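Local coordinates for putrescine aminotransferase (Halomonas elongata DSM 2581, PDB 6GWI), which probably transfers amino groups between amines such as putrescine and carbonyl acceptors, with pyridoxal-5'-phosphate as its cofactor, at residues P278-I283 with V297-R302; D51-L56 with G409-S414; R146-H151 with G161-M166; K285-G290 with A328-N333. All coordinates share one frame; numbering follows the deposited sequence.

The four contacts lie around one pyridoxal-5'-phosphate site, approached from different parts of the fold. Contacts 3 and 4 both touch the cofactor: Tyr150 and His151 belong to its pocket, and Lys285 carries it, although the centres of these two contacts are 27 Å apart. Contact 1 supplies the hairpin whose first strand runs on almost directly to that lysine, and the side chain of Pro282 comes about 6 Å from the cofactor. Contact 2 stands further back: the side chain of Met53 is about 9 Å from pyridoxal-5'-phosphate. Even so, Leu56 O lies 3.4 Å from Lys285 CE of contact 4. All four contacts also reach the second subunit, contact 1 through Val299 alone.

Contact 1. Residues P278-I283 with V297-R302; sequences PDLMPI and VLVGDR
Leu298 packs against Met281 and Ile283, and its side chain can be followed from CB to tip. CB lies over the backbone of its neighbour, with Met281 O at 3.8 Å, and also touches the methionine methyl. CG is reached by Ile283 CD1 at 4.0 Å, the two side chains crossing at about a right angle. CD1 then ends against Met281 CE at 3.5 Å. The methionine can make this contact because its chain bends at the sulfur (chi3 -54°), which brings the methyl against the leucine; an unbranched, flexible side chain suits that job. Ile108 and Val111 of strand 108-114 and Phe269 also touch Leu298, so the whole group is buried in apolar company. Strands 280-283 and 295-300 form an antiparallel beta hairpin, and 280-283 is also bonded to strand 252-255, a neighbour in the large-domain sheet. As in other fold-type I pyridoxal phosphate enzymes, 295-300 is thus an antiparallel strand in a largely parallel sheet. Met281 and Leu298 form a hydrogen-bonded pair, Leu298 N to Met281 O at 2.8 Å and Met281 N to Leu298 O at 2.9 Å. On the other face Leu280 and Val299 lie side by side, CD2 against CG1 at 3.8 Å, with Val128 of helix 117-134 also touching Leu280. Beyond them Gly300 N donates to Asp279 O at 2.7 Å. Gly300 is the N-cap of helix 301-311, and a beta carbon there would run into that same carbonyl oxygen. Asp279 spends OD2 on Leu253 N, while its OD1 stands 4.2 Å from Arg302 CB.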
loop_
_atom_site.group_PDB
_atom_site.type_symbol
_atom_site.label_atom_id
_atom_site.label_comp_id
_atom_site.label_asym_id
_atom_site.label_seq_id
_atom_site.Cartn_x
_atom_site.Cartn_y
_atom_site.Cartn_z
ATOM N N PRO B 278 18.800 11.360 9.149
ATOM C CA PRO B 278 17.582 11.774 8.454
ATOM C C PRO B 278 16.492 12.167 9.438
ATOM O O PRO B 278 16.492 11.788 10.613
ATOM C CB PRO B 278 17.191 10.533 7.645
ATOM C CG PRO B 278 17.809 9.396 8.375
ATOM C CD PRO B 278 19.091 9.928 8.948
ATOM N N ASP B 279 15.580 12.994 8.950
ATOM C CA ASP B 279 14.393 13.346 9.712
ATOM C C ASP B 279 13.297 12.312 9.533
ATOM O O ASP B 279 12.477 12.120 10.437
ATOM C CB ASP B 279 13.912 14.736 9.294
ATOM C CG ASP B 279 14.933 15.814 9.607
ATOM O OD1 ASP B 279 15.093 16.149 10.798
ATOM O OD2 ASP B 279 15.604 16.292 8.665
ATOM N N LEU B 280 13.287 11.626 8.394
ATOM C CA LEU B 280 12.316 10.579 8.116
ATOM C C LEU B 280 13.003 9.466 7.345
ATOM O O LEU B 280 13.905 9.704 6.545
ATOM C CB LEU B 280 11.128 11.123 7.316
ATOM C CG LEU B 280 10.386 12.321 7.914
ATOM C CD1 LEU B 280 9.535 12.997 6.856
ATOM C CD2 LEU B 280 9.524 11.890 9.091
ATOM N N MET B 281 12.558 8.224 7.594
ATOM C CA MET B 281 13.113 7.055 6.925
ATOM C C MET B 281 11.983 6.088 6.584
ATOM O O MET B 281 11.465 5.393 7.473
ATOM C CB MET B 281 14.166 6.353 7.784
ATOM C CG MET B 281 15.455 7.139 8.008
ATOM S SD MET B 281 16.753 6.169 8.820
ATOM C CE MET B 281 15.886 5.605 10.279
ATOM N N PRO B 282 11.560 6.033 5.323
ATOM C CA PRO B 282 10.630 4.973 4.920
ATOM C C PRO B 282 11.334 3.626 4.862
ATOM O O PRO B 282 12.530 3.530 4.572
ATOM C CB PRO B 282 10.139 5.421 3.538
ATOM C CG PRO B 282 11.172 6.364 3.034
ATOM C CD PRO B 282 11.819 7.000 4.238
ATOM N N ILE B 283 10.574 2.576 5.176
ATOM C CA ILE B 283 11.111 1.222 5.253
ATOM C C ILE B 283 10.053 0.235 4.784
ATOM O O ILE B 283 8.852 0.506 4.827
ATOM C CB ILE B 283 11.570 0.872 6.690
ATOM C CG1 ILE B 283 10.430 1.135 7.678
ATOM C CG2 ILE B 283 12.822 1.653 7.052
ATOM C CD1 ILE B 283 10.723 0.659 9.084
ATOM N N VAL B 297 7.260 4.470 8.322
ATOM C CA VAL B 297 8.147 5.624 8.322
ATOM C C VAL B 297 8.705 5.752 9.729
ATOM O O VAL B 297 7.941 5.904 10.691
ATOM C CB VAL B 297 7.423 6.915 7.907
ATOM C CG1 VAL B 297 8.401 8.088 7.870
ATOM C CG2 VAL B 297 6.748 6.741 6.555
ATOM N N LEU B 298 10.025 5.663 9.857
ATOM C CA LEU B 298 10.685 6.016 11.107
ATOM C C LEU B 298 10.789 7.537 11.152
ATOM O O LEU B 298 11.338 8.155 10.232
ATOM C CB LEU B 298 12.054 5.354 11.206
ATOM C CG LEU B 298 12.031 3.820 11.216
ATOM C CD1 LEU B 298 13.421 3.227 11.062
ATOM C CD2 LEU B 298 11.384 3.300 12.489
ATOM N N VAL B 299 10.268 8.136 12.216
ATOM C CA VAL B 299 10.043 9.576 12.275
ATOM C C VAL B 299 10.998 10.165 13.300
ATOM O O VAL B 299 11.010 9.745 14.465
ATOM C CB VAL B 299 8.584 9.907 12.632
ATOM C CG1 VAL B 299 8.362 11.417 12.651
ATOM C CG2 VAL B 299 7.623 9.230 11.659
ATOM N N GLY B 300 11.794 11.142 12.866
ATOM C CA GLY B 300 12.717 11.795 13.765
ATOM C C GLY B 300 12.012 12.716 14.740
ATOM O O GLY B 300 10.885 13.164 14.523
ATOM N N ASP B 301 12.718 13.016 15.834
ATOM C CA ASP B 301 12.130 13.800 16.915
ATOM C C ASP B 301 11.658 15.166 16.434
ATOM O O ASP B 301 10.646 15.685 16.920
ATOM C CB ASP B 301 13.141 13.975 18.051
ATOM C CG ASP B 301 13.352 12.710 18.854
ATOM O OD1 ASP B 301 12.460 11.836 18.846
ATOM O OD2 ASP B 301 14.407 12.598 19.514
ATOM N N ARG B 302 12.398 15.788 15.515
ATOM C CA ARG B 302 12.030 17.128 15.063
ATOM C C ARG B 302 10.668 17.129 14.379
ATOM O O ARG B 302 9.822 17.983 14.664
ATOM C CB ARG B 302 13.125 17.717 14.173
ATOM C CG ARG B 302 12.753 19.075 13.602
ATOM C CD ARG B 302 13.955 19.839 13.070
ATOM N NE ARG B 302 14.873 20.135 14.173
ATOM C CZ ARG B 302 16.070 20.699 14.044
ATOM N NH1 ARG B 302 16.523 21.054 12.851
ATOM N NH2 ARG B 302 16.811 20.917 15.120
#

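Contact 2. Residues D51-L56 with G409-S414; sequences DGMAGL and GLVMRS
The type I beta turn from Asp51 to Ala54 presses Gly52 and Met53 against Val411 and Arg413, shortly after the chain has left helix 397-407 through a Schellman motif at Gly409. Gly52 makes the closest approach: its CA lies 3.2 Å from Val411 O, and a beta carbon would point straight into that oxygen, so glycine fits well. With CG beside the backbone N (chi1 -73°), Met53 sets CG against Val411 CG1 at 3.9 Å and Arg413 CG at 3.6 Å. The arginine joins in here with its aliphatic part, crossing the methionine at about a right angle. Arg413 begins strand 413-415, an outer strand of the antiparallel sheet whose other members are 418-421, 376-381 and 367-373; the contact thus ties an N-terminal turn to C-terminal structure, in keeping with the composite small domain of class III aminotransferases. The Arg413 guanidinium makes a cation-pi contact with Phe86 of the second subunit, which packs on Met53 and Val411 too. Asp51, side by side with Val411 and 3.9 Å from its CB through OD1, holds the turn in shape. OD1 receives Met53 N at 3.1 Å from above the carboxylate plane, a capping bond. OD2 receives Gly55 N at 2.7 Å on its syn side and is also hydrogen-bonded to Tyr63 OH, company that would probably favour a charged carboxylate despite burial.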
loop_
_atom_site.group_PDB
_atom_site.type_symbol
_atom_site.label_atom_id
_atom_site.label_comp_id
_atom_site.label_asym_id
_atom_site.label_seq_id
_atom_site.Cartn_x
_atom_site.Cartn_y
_atom_site.Cartn_z
ATOM N N ASP B 51 18.444 -17.746 -6.177
ATOM C CA ASP B 51 17.774 -16.442 -6.171
ATOM C C ASP B 51 18.758 -15.374 -5.710
ATOM O O ASP B 51 18.830 -15.023 -4.532
ATOM C CB ASP B 51 16.538 -16.468 -5.277
ATOM C CG ASP B 51 15.720 -15.183 -5.366
ATOM O OD1 ASP B 51 16.081 -14.291 -6.161
ATOM O OD2 ASP B 51 14.715 -15.061 -4.634
ATOM N N GLY B 52 19.523 -14.842 -6.662
ATOM C CA GLY B 52 20.455 -13.770 -6.380
ATOM C C GLY B 52 19.831 -12.426 -6.066
ATOM O O GLY B 52 20.571 -11.484 -5.761
ATOM N N MET B 53 18.502 -12.303 -6.126
ATOM C CA MET B 53 17.817 -11.057 -5.806
ATOM C C MET B 53 16.955 -11.153 -4.549
ATOM O O MET B 53 16.236 -10.200 -4.230
ATOM C CB MET B 53 16.941 -10.608 -6.980
ATOM C CG MET B 53 17.698 -10.067 -8.181
ATOM S SD MET B 53 18.678 -8.588 -7.829
ATOM C CE MET B 53 17.404 -7.412 -7.371
ATOM N N ALA B 54 16.999 -12.279 -3.841
ATOM C CA ALA B 54 16.227 -12.467 -2.613
ATOM C C ALA B 54 14.785 -11.995 -2.799
ATOM O O ALA B 54 14.286 -11.111 -2.097
ATOM C CB ALA B 54 16.895 -11.744 -1.441
ATOM N N GLY B 55 14.108 -12.628 -3.753
ATOM C CA GLY B 55 12.762 -12.234 -4.108
ATOM C C GLY B 55 12.771 -10.949 -4.907
ATOM O O GLY B 55 12.879 -10.978 -6.137
ATOM N N LEU B 56 12.649 -9.805 -4.208
ATOM C CA LEU B 56 12.800 -8.472 -4.800
ATOM C C LEU B 56 13.472 -7.570 -3.751
ATOM O O LEU B 56 12.876 -6.646 -3.200
ATOM C CB LEU B 56 11.452 -7.913 -5.260
ATOM C CG LEU B 56 11.458 -6.678 -6.165
ATOM C CD1 LEU B 56 12.220 -6.933 -7.455
ATOM C CD2 LEU B 56 10.028 -6.237 -6.478
ATOM N N GLY B 409 20.592 -21.052 -14.180
ATOM C CA GLY B 409 20.193 -21.262 -12.810
ATOM C C GLY B 409 20.515 -20.148 -11.840
ATOM O O GLY B 409 20.732 -20.430 -10.655
ATOM N N LEU B 410 20.552 -18.897 -12.294
ATOM C CA LEU B 410 20.825 -17.770 -11.412
ATOM C C LEU B 410 19.901 -16.609 -11.749
ATOM O O LEU B 410 19.789 -16.217 -12.914
ATOM C CB LEU B 410 22.285 -17.312 -11.526
ATOM C CG LEU B 410 22.658 -16.044 -10.754
ATOM C CD1 LEU B 410 22.495 -16.241 -9.256
ATOM C CD2 LEU B 410 24.082 -15.626 -11.084
ATOM N N VAL B 411 19.249 -16.063 -10.725
ATOM C CA VAL B 411 18.529 -14.802 -10.862
ATOM C C VAL B 411 19.528 -13.668 -10.647
ATOM O O VAL B 411 19.989 -13.432 -9.529
ATOM C CB VAL B 411 17.361 -14.694 -9.875
ATOM C CG1 VAL B 411 16.647 -13.352 -10.055
ATOM C CG2 VAL B 411 16.387 -15.841 -10.069
ATOM N N MET B 412 19.862 -12.968 -11.726
ATOM C CA MET B 412 20.634 -11.732 -11.670
ATOM C C MET B 412 20.020 -10.768 -12.670
ATOM O O MET B 412 19.974 -11.062 -13.869
ATOM C CB MET B 412 22.110 -11.999 -11.965
ATOM C CG MET B 412 22.986 -10.767 -12.105
ATOM S SD MET B 412 24.711 -11.190 -11.809
ATOM C CE MET B 412 24.936 -12.496 -13.003
ATOM N N ARG B 413 19.543 -9.628 -12.176
ATOM C CA ARG B 413 18.742 -8.721 -12.982
ATOM C C ARG B 413 19.610 -7.727 -13.745
ATOM O O ARG B 413 20.797 -7.541 -13.471
ATOM C CB ARG B 413 17.734 -7.972 -12.113
ATOM C CG ARG B 413 16.716 -8.872 -11.435
ATOM C CD ARG B 413 15.920 -9.734 -12.418
ATOM N NE ARG B 413 14.977 -8.970 -13.231
ATOM C CZ ARG B 413 14.241 -9.494 -14.207
ATOM N NH1 ARG B 413 14.340 -10.786 -14.492
ATOM N NH2 ARG B 413 13.405 -8.732 -14.899
ATOM N N SER B 414 18.983 -7.079 -14.724
ATOM C CA SER B 414 19.631 -6.103 -15.585
ATOM C C SER B 414 18.879 -4.783 -15.518
ATOM O O SER B 414 17.647 -4.760 -15.606
ATOM C CB SER B 414 19.680 -6.613 -17.027
ATOM O OG SER B 414 18.379 -6.941 -17.487
#

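Contact 3. Residues R146-H151 with G161-M166; sequences RENAYH and GGMAPM. With PLP (pyridoxal-5'-phosphate), chain D.
Two backbone hydrogen bonds join the segments, both through Gly162: its N gives a nearly straight bond to Ala149 O at 2.8 Å, and its O receives Asn148 N at 2.9 Å from above the carbonyl plane. A beta carbon on Gly162 would strike Arg146 O, so only glycine fits comfortably against the type II turn Arg146-Ala149. Asn148, at positive phi (65°), takes a conformation that asparagine tolerates well, and its ND2 is hydrogen-bonded to Gly229 O and Gln182 OE1. This turn leads from strand 142-146 into the cofactor pocket, where Tyr150 and His151 lie. Sulfur contacts come next. Met163 SD lies 3.4 Å from Asn148 OD1, and its methyl reaches Tyr150 CB at 3.9 Å. Met166 SD meets Tyr150 CE1 at 3.6 Å, a Met-aromatic contact at the ring edge. At the opposite edge Tyr150 makes a T-shaped (edge-to-face) contact: CE2 stands 3.4 Å from C4 of pyridoxal-5'-phosphate, over the cofactor face. An alanine in place of Tyr150 would probably leave a gap between cofactor and Met166, freeing the sulfur to turn. His151 CD2 approaches Gly161 N edge-on, while its ND1 bonds Asp256 OD2.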
loop_
_atom_site.group_PDB
_atom_site.type_symbol
_atom_site.label_atom_id
_atom_site.label_comp_id
_atom_site.label_asym_id
_atom_site.label_seq_id
_atom_site.Cartn_x
_atom_site.Cartn_y
_atom_site.Cartn_z
ATOM N N ARG B 146 16.223 12.800 -6.891
ATOM C CA ARG B 146 17.273 12.621 -7.879
ATOM C C ARG B 146 16.744 11.859 -9.083
ATOM O O ARG B 146 15.856 11.006 -8.967
ATOM C CB ARG B 146 18.478 11.879 -7.286
ATOM C CG ARG B 146 19.098 12.602 -6.097
ATOM C CD ARG B 146 20.318 11.882 -5.538
ATOM N NE ARG B 146 20.025 10.504 -5.156
ATOM C CZ ARG B 146 20.866 9.715 -4.495
ATOM N NH1 ARG B 146 22.056 10.167 -4.121
ATOM N NH2 ARG B 146 20.511 8.473 -4.196
ATOM N N GLU B 147 17.286 12.201 -10.247
ATOM C CA GLU B 147 17.032 11.425 -11.450
ATOM C C GLU B 147 17.470 9.980 -11.238
ATOM O O GLU B 147 18.468 9.703 -10.567
ATOM C CB GLU B 147 17.754 12.055 -12.640
ATOM C CG GLU B 147 17.085 13.338 -13.135
ATOM C CD GLU B 147 15.740 13.067 -13.799
ATOM O OE1 GLU B 147 15.491 11.902 -14.186
ATOM O OE2 GLU B 147 14.942 14.015 -13.958
ATOM N N ASN B 148 16.692 9.055 -11.799
ATOM C CA ASN B 148 16.918 7.619 -11.681
ATOM C C ASN B 148 16.756 7.114 -10.251
ATOM O O ASN B 148 17.206 6.011 -9.923
ATOM C CB ASN B 148 18.297 7.224 -12.217
ATOM C CG ASN B 148 18.404 5.740 -12.488
ATOM O OD1 ASN B 148 17.452 5.105 -12.940
ATOM N ND2 ASN B 148 19.569 5.174 -12.200
ATOM N N ALA B 149 16.129 7.902 -9.383
ATOM C CA ALA B 149 15.748 7.407 -8.073
ATOM C C ALA B 149 14.447 6.616 -8.176
ATOM O O ALA B 149 13.638 6.815 -9.086
ATOM C CB ALA B 149 15.574 8.555 -7.079
ATOM N N TYR B 150 14.247 5.715 -7.219
ATOM C CA TYR B 150 13.005 4.962 -7.120
ATOM C C TYR B 150 12.467 5.110 -5.706
ATOM O O TYR B 150 13.173 4.815 -4.737
ATOM C CB TYR B 150 13.197 3.485 -7.473
ATOM C CG TYR B 150 11.878 2.758 -7.559
ATOM C CD1 TYR B 150 11.109 2.818 -8.710
ATOM C CD2 TYR B 150 11.390 2.030 -6.482
ATOM C CE1 TYR B 150 9.893 2.174 -8.793
ATOM C CE2 TYR B 150 10.172 1.375 -6.557
ATOM C CZ TYR B 150 9.427 1.454 -7.718
ATOM O OH TYR B 150 8.212 0.817 -7.827
ATOM N N HIS B 151 11.232 5.602 -5.594
ATOM C CA HIS B 151 10.582 5.783 -4.302
ATOM C C HIS B 151 9.175 5.197 -4.292
ATOM O O HIS B 151 8.350 5.604 -3.472
ATOM C CB HIS B 151 10.553 7.265 -3.927
ATOM C CG HIS B 151 11.915 7.872 -3.787
ATOM N ND1 HIS B 151 12.808 7.478 -2.813
ATOM C CD2 HIS B 151 12.544 8.831 -4.506
ATOM C CE1 HIS B 151 13.925 8.173 -2.935
ATOM N NE2 HIS B 151 13.791 9.000 -3.957
ATOM N N GLY B 161 10.127 9.640 -7.373
ATOM C CA GLY B 161 11.132 8.941 -8.135
ATOM C C GLY B 161 11.566 9.747 -9.339
ATOM O O GLY B 161 10.946 10.742 -9.722
ATOM N N GLY B 162 12.666 9.296 -9.939
ATOM C CA GLY B 162 13.248 9.957 -11.090
ATOM C C GLY B 162 13.252 9.110 -12.347
ATOM O O GLY B 162 14.157 9.240 -13.177
ATOM N N MET B 163 12.252 8.240 -12.505
ATOM C CA MET B 163 12.170 7.334 -13.649
ATOM C C MET B 163 11.299 7.958 -14.736
ATOM O O MET B 163 10.073 8.031 -14.595
ATOM C CB MET B 163 11.600 5.981 -13.222
ATOM C CG MET B 163 12.347 5.324 -12.077
ATOM S SD MET B 163 14.034 4.906 -12.544
ATOM C CE MET B 163 14.589 4.042 -11.077
ATOM N N ALA B 164 11.924 8.368 -15.840
ATOM C CA ALA B 164 11.162 8.979 -16.925
ATOM C C ALA B 164 10.057 8.074 -17.460
ATOM O O ALA B 164 8.951 8.583 -17.710
ATOM C CB ALA B 164 12.111 9.399 -18.055
ATOM N N PRO B 165 10.266 6.769 -17.662
ATOM C CA PRO B 165 9.154 5.931 -18.151
ATOM C C PRO B 165 7.977 5.867 -17.188
ATOM O O PRO B 165 6.834 5.708 -17.639
ATOM C CB PRO B 165 9.804 4.551 -18.353
ATOM C CG PRO B 165 11.282 4.800 -18.375
ATOM C CD PRO B 165 11.527 6.015 -17.537
ATOM N N MET B 166 8.214 5.986 -15.878
ATOM C CA MET B 166 7.109 6.064 -14.928
ATOM C C MET B 166 6.415 7.420 -15.021
ATOM O O MET B 166 5.181 7.499 -15.058
ATOM C CB MET B 166 7.612 5.831 -13.502
ATOM C CG MET B 166 8.137 4.434 -13.217
ATOM S SD MET B 166 8.535 4.210 -11.470
ATOM C CE MET B 166 6.899 4.046 -10.764
HETATM N N1 PLP D . 11.638 2.937 -2.135
HETATM C C2 PLP D . 12.685 2.170 -2.600
HETATM C C2A PLP D . 14.099 2.659 -2.435
HETATM C C3 PLP D . 12.428 0.948 -3.216
HETATM O O3 PLP D . 13.484 0.202 -3.671
HETATM C C4 PLP D . 11.118 0.479 -3.363
HETATM C C4A PLP D . 10.911 -1.013 -3.400
HETATM C C5 PLP D . 10.070 1.276 -2.893
HETATM C C6 PLP D . 10.338 2.496 -2.281
HETATM C C5A PLP D . 8.626 0.843 -3.031
HETATM O O4P PLP D . 8.274 -0.150 -2.096
HETATM P P PLP D . 6.947 -1.021 -2.372
HETATM O O1P PLP D . 5.755 -0.098 -2.457
HETATM O O2P PLP D . 6.775 -2.022 -1.254
HETATM O O3P PLP D . 7.107 -1.753 -3.679
#

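Contact 4. Residues K285-G290 with A328-N333; sequences KGLSSG and AVALKN. With PLP (pyridoxal-5'-phosphate), chain D.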
loop_
_atom_site.group_PDB
_atom_site.type_symbol
_atom_site.label_atom_id
_atom_site.label_comp_id
_atom_site.label_asym_id
_atom_site.label_seq_id
_atom_site.Cartn_x
_atom_site.Cartn_y
_atom_site.Cartn_z
ATOM N N LYS B 285 10.189 -4.030 2.600
ATOM C CA LYS B 285 11.021 -5.104 2.061
ATOM C C LYS B 285 11.663 -5.945 3.162
ATOM O O LYS B 285 11.004 -6.819 3.735
ATOM C CB LYS B 285 12.077 -4.518 1.113
ATOM C CG LYS B 285 11.478 -4.077 -0.234
ATOM C CD LYS B 285 12.532 -3.653 -1.250
ATOM C CE LYS B 285 11.936 -3.378 -2.645
ATOM N NZ LYS B 285 11.480 -1.965 -2.866
ATOM N N GLY B 286 12.940 -5.706 3.465
ATOM C CA GLY B 286 13.642 -6.538 4.434
ATOM C C GLY B 286 13.079 -6.478 5.841
ATOM O O GLY B 286 13.431 -7.328 6.669
ATOM N N LEU B 287 12.222 -5.494 6.126
ATOM C CA LEU B 287 11.599 -5.369 7.440
ATOM C C LEU B 287 10.991 -6.680 7.914
ATOM O O LEU B 287 11.007 -6.984 9.114
ATOM C CB LEU B 287 10.529 -4.276 7.378
ATOM C CG LEU B 287 9.643 -4.056 8.599
ATOM C CD1 LEU B 287 10.480 -3.812 9.848
ATOM C CD2 LEU B 287 8.704 -2.888 8.327
ATOM N N SER B 288 10.433 -7.461 6.990
ATOM C CA SER B 288 9.789 -8.728 7.312
ATOM C C SER B 288 10.396 -9.894 6.538
ATOM O O SER B 288 9.795 -10.971 6.476
ATOM C CB SER B 288 8.289 -8.633 7.024
ATOM O OG SER B 288 8.063 -8.378 5.648
ATOM N N SER B 289 11.582 -9.704 5.958
ATOM C CA SER B 289 12.141 -10.637 4.975
ATOM C C SER B 289 11.119 -10.958 3.887
ATOM O O SER B 289 11.173 -12.016 3.252
ATOM C CB SER B 289 12.639 -11.927 5.635
ATOM O OG SER B 289 13.883 -11.728 6.287
ATOM N N GLY B 290 10.190 -10.036 3.651
ATOM C CA GLY B 290 9.167 -10.224 2.646
ATOM C C GLY B 290 8.112 -11.259 2.968
ATOM O O GLY B 290 7.214 -11.471 2.146
ATOM N N ALA B 328 3.768 -9.065 13.796
ATOM C CA ALA B 328 4.333 -10.202 14.515
ATOM C C ALA B 328 5.467 -10.850 13.727
ATOM O O ALA B 328 6.494 -11.235 14.300
ATOM C CB ALA B 328 3.234 -11.226 14.808
ATOM N N VAL B 329 5.292 -10.993 12.411
ATOM C CA VAL B 329 6.333 -11.582 11.574
ATOM C C VAL B 329 7.538 -10.658 11.476
ATOM O O VAL B 329 8.688 -11.108 11.553
ATOM C CB VAL B 329 5.756 -11.916 10.185
ATOM C CG1 VAL B 329 6.863 -12.143 9.169
ATOM C CG2 VAL B 329 4.885 -13.146 10.278
ATOM N N ALA B 330 7.304 -9.363 11.264
ATOM C CA ALA B 330 8.409 -8.412 11.202
ATOM C C ALA B 330 9.198 -8.404 12.506
ATOM O O ALA B 330 10.436 -8.395 12.495
ATOM C CB ALA B 330 7.875 -7.016 10.883
ATOM N N LEU B 331 8.500 -8.390 13.640
ATOM C CA LEU B 331 9.177 -8.414 14.930
ATOM C C LEU B 331 10.084 -9.633 15.050
ATOM O O LEU B 331 11.235 -9.526 15.487
ATOM C CB LEU B 331 8.148 -8.405 16.059
ATOM C CG LEU B 331 8.706 -8.514 17.482
ATOM C CD1 LEU B 331 9.607 -7.331 17.816
ATOM C CD2 LEU B 331 7.567 -8.629 18.486
ATOM N N LYS B 332 9.567 -10.809 14.697
ATOM C CA LYS B 332 10.373 -12.019 14.815
ATOM C C LYS B 332 11.558 -11.969 13.857
ATOM O O LYS B 332 12.662 -12.401 14.203
ATOM C CB LYS B 332 9.511 -13.251 14.547
ATOM C CG LYS B 332 10.160 -14.569 14.954
ATOM C CD LYS B 332 10.422 -14.587 16.460
ATOM C CE LYS B 332 10.347 -15.987 17.043
ATOM N NZ LYS B 332 10.878 -16.028 18.437
ATOM N N ASN B 333 11.342 -11.435 12.653
ATOM C CA ASN B 333 12.431 -11.280 11.693
ATOM C C ASN B 333 13.545 -10.407 12.260
ATOM O O ASN B 333 14.725 -10.769 12.194
ATOM C CB ASN B 333 11.881 -10.694 10.390
ATOM C CG ASN B 333 12.965 -10.401 9.375
ATOM O OD1 ASN B 333 13.573 -11.313 8.818
ATOM N ND2 ASN B 333 13.198 -9.121 9.116
HETATM N N1 PLP D . 11.638 2.937 -2.135
HETATM C C2 PLP D . 12.685 2.170 -2.600
HETATM C C2A PLP D . 14.099 2.659 -2.435
HETATM C C3 PLP D . 12.428 0.948 -3.216
HETATM O O3 PLP D . 13.484 0.202 -3.671
HETATM C C4 PLP D . 11.118 0.479 -3.363
HETATM C C4A PLP D . 10.911 -1.013 -3.400
HETATM C C5 PLP D . 10.070 1.276 -2.893
HETATM C C6 PLP D . 10.338 2.496 -2.281
HETATM C C5A PLP D . 8.626 0.843 -3.031
HETATM O O4P PLP D . 8.274 -0.150 -2.096
HETATM P P PLP D . 6.947 -1.021 -2.372
HETATM O O1P PLP D . 5.755 -0.098 -2.457
HETATM O O2P PLP D . 6.775 -2.022 -1.254
HETATM O O3P PLP D . 7.107 -1.753 -3.679
#
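Asn333 of helix 324-339 grips the turn that follows Lys285, the lysine that carries the cofactor as an internal aldimine, the resting form of fold-type I aminotransferases. The tight part combines polar bonds with close backbone packing. Ser289 OG donates to Asn333 OD1 at 2.6 Å, from above the amide's carbonyl plane, while ND2 gives weak bonds to Gly286 O at 3.0 Å and Leu287 O at 3.1 Å. With CG anti to the backbone N (chi1 176°), the amide reaches the turn, its oxygen accepting and its nitrogen donating, a pairing that suits asparagine. A leucine in its place would probably leave both carbonyl oxygens without this donor and Ser289 without one of its two partners, the other being Leu61 N. Small residues let the backbones come close, Ser288 CA lying 4.1 Å from Ala330 CA, and Ala330 CB rests 3.6 Å from Leu287 O. Packing is looser at Val329, whose CG1 only reaches Ser288 O at 4.1 Å; the side of the helix bearing Leu331 and Lys332 is partly exposed. Lys285 itself runs from the turn to the cofactor, its bend at chi4 (89°) setting NZ for the covalent bond to C4A of pyridoxal-5'-phosphate.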